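Local structure of sigma regulatory family protein-PP2C phosphatase (Chlamydia trachomatis serovar L2, 6MAB) at residues 17-21 and 257-261. The protein is a membrane protein, probably a phosphatase, whose periplasmic sensor domain, the part present here, probably helps regulate the TCA cycle. Numbering follows the deposited sequence.
Sequences LRENA and LTYEE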
loop_
_atom_site.group_PDB
_atom_site.type_symbol
_atom_site.label_atom_id
_atom_site.label_comp_id
_atom_site.label_asym_id
_atom_site.label_seq_id
_atom_site.Cartn_x
_atom_site.Cartn_y
_atom_site.Cartn_z
ATOM N N LEU A 17 8.300 -8.909 -17.934
ATOM C CA LEU A 17 8.091 -7.836 -16.951
ATOM C C LEU A 17 6.612 -7.668 -16.644
ATOM O O LEU A 17 6.202 -7.596 -15.477
ATOM C CB LEU A 17 8.650 -6.502 -17.461
ATOM C CG LEU A 17 10.144 -6.241 -17.499
ATOM C CD1 LEU A 17 10.426 -4.969 -18.290
ATOM C CD2 LEU A 17 10.686 -6.115 -16.095
ATOM N N ARG A 18 5.787 -7.599 -17.693
ATOM C CA ARG A 18 4.344 -7.498 -17.510
ATOM C C ARG A 18 3.780 -8.727 -16.804
ATOM O O ARG A 18 2.988 -8.596 -15.869
ATOM C CB ARG A 18 3.660 -7.277 -18.862
ATOM C CG ARG A 18 2.147 -7.071 -18.763
ATOM C CD ARG A 18 1.500 -6.745 -20.122
ATOM N NE ARG A 18 0.079 -7.081 -20.144
ATOM N N GLU A 19 4.144 -9.937 -17.251
ATOM C CA GLU A 19 3.603 -11.133 -16.602
ATOM C C GLU A 19 3.937 -11.149 -15.118
ATOM O O GLU A 19 3.128 -11.598 -14.292
ATOM C CB GLU A 19 4.133 -12.412 -17.251
ATOM C CG GLU A 19 3.634 -12.682 -18.632
ATOM C CD GLU A 19 2.121 -12.848 -18.689
ATOM O OE1 GLU A 19 1.530 -13.466 -17.764
ATOM O OE2 GLU A 19 1.540 -12.312 -19.653
ATOM N N ASN A 20 5.137 -10.690 -14.766
ATOM C CA ASN A 20 5.541 -10.678 -13.366
ATOM C C ASN A 20 4.745 -9.656 -12.569
ATOM O O ASN A 20 4.346 -9.933 -11.435
ATOM C CB ASN A 20 7.032 -10.389 -13.257
ATOM C CG ASN A 20 7.856 -11.638 -13.222
ATOM O OD1 ASN A 20 8.026 -12.243 -12.167
ATOM N ND2 ASN A 20 8.369 -12.050 -14.376
ATOM N N ALA A 21 4.495 -8.480 -13.143
ATOM C CA ALA A 21 3.698 -7.478 -12.447
ATOM C C ALA A 21 2.286 -7.994 -12.199
ATOM O O ALA A 21 1.722 -7.804 -11.115
ATOM C CB ALA A 21 3.666 -6.183 -13.252
ATOM N N LEU A 257 5.612 -1.604 -9.937
ATOM C CA LEU A 257 6.623 -1.415 -10.970
ATOM C C LEU A 257 7.509 -2.650 -10.971
ATOM O O LEU A 257 8.181 -2.922 -9.976
ATOM C CB LEU A 257 7.465 -0.158 -10.695
ATOM C CG LEU A 257 8.724 -0.012 -11.563
ATOM C CD1 LEU A 257 8.425 0.288 -13.012
ATOM C CD2 LEU A 257 9.600 1.109 -10.959
ATOM N N THR A 258 7.509 -3.425 -12.060
ATOM C CA THR A 258 8.558 -4.431 -12.210
ATOM C C THR A 258 9.654 -3.859 -13.105
ATOM O O THR A 258 9.391 -3.022 -13.965
ATOM C CB THR A 258 8.010 -5.727 -12.780
ATOM O OG1 THR A 258 7.253 -5.421 -13.945
ATOM C CG2 THR A 258 7.129 -6.415 -11.738
ATOM N N TYR A 259 10.895 -4.273 -12.869
ATOM C CA TYR A 259 11.996 -3.679 -13.616
ATOM C C TYR A 259 13.150 -4.663 -13.660
ATOM O O TYR A 259 13.225 -5.610 -12.866
ATOM C CB TYR A 259 12.421 -2.303 -13.028
ATOM C CG TYR A 259 13.005 -2.332 -11.604
ATOM C CD1 TYR A 259 12.173 -2.367 -10.496
ATOM C CD2 TYR A 259 14.382 -2.330 -11.388
ATOM C CE1 TYR A 259 12.685 -2.415 -9.191
ATOM C CE2 TYR A 259 14.900 -2.363 -10.080
ATOM C CZ TYR A 259 14.036 -2.411 -9.002
ATOM O OH TYR A 259 14.524 -2.468 -7.705
ATOM N N GLU A 260 14.049 -4.418 -14.611
ATOM C CA GLU A 260 15.170 -5.303 -14.889
ATOM C C GLU A 260 16.214 -4.497 -15.646
ATOM O O GLU A 260 15.885 -3.524 -16.333
ATOM C CB GLU A 260 14.710 -6.512 -15.719
ATOM C CG GLU A 260 15.809 -7.482 -16.112
ATOM C CD GLU A 260 16.550 -8.083 -14.917
ATOM O OE1 GLU A 260 17.346 -7.361 -14.250
ATOM O OE2 GLU A 260 16.338 -9.293 -14.652
ATOM N N GLU A 261 17.474 -4.905 -15.517
ATOM C CA GLU A 261 18.518 -4.275 -16.312
ATOM C C GLU A 261 18.204 -4.404 -17.798
ATOM O O GLU A 261 17.841 -5.473 -18.280
ATOM C CB GLU A 261 19.875 -4.902 -15.994
ATOM C CG GLU A 261 20.300 -4.680 -14.560
ATOM C CD GLU A 261 21.623 -5.321 -14.235
ATOM O OE1 GLU A 261 22.513 -5.334 -15.108
ATOM O OE2 GLU A 261 21.764 -5.813 -13.099
#
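Thr258 meets the helix turn from Leu17 to Ala21 with both branches of its side chain. Its hydroxyl donates a hydrogen bond to the backbone carbonyl of Leu17, OG1 to O 2.9 Å. The donor stands 52° out of the carbonyl plane. Ala21 N, one helical turn on, reaches the same oxygen from the opposite face, so Leu17 O keeps its helical bond and gains a second one. With chi1 at 50°, Thr258 OG1 sits between its own backbone N and carbonyl carbon, while CG2 lies anti to that carbon. This methyl packs on the helix backbone, 3.6 Å from Ala21 N, and Ala21 CB rests 3.7 Å from Thr258 OG1. Leu17 packs further along the strand. Its CD2 reaches over the strand backbone, 3.7 Å from Tyr259 CA, and approaches Glu260 CB at 4.1 Å. The Tyr259 side chain leaves the strand away from the helix, and its OH hydrogen-bonds Asp184. Glu260 bends at chi2, and its OE1 accepts a bond from Glu261 N, the N-cap residue of helix 262-267. Segments 17-21 and 257-261 run roughly antiparallel, their axes at 143°. The contact packs helix 2-31 on the six-stranded antiparallel sheet, consistent with a double Cache (PAS-like) periplasmic sensor fold.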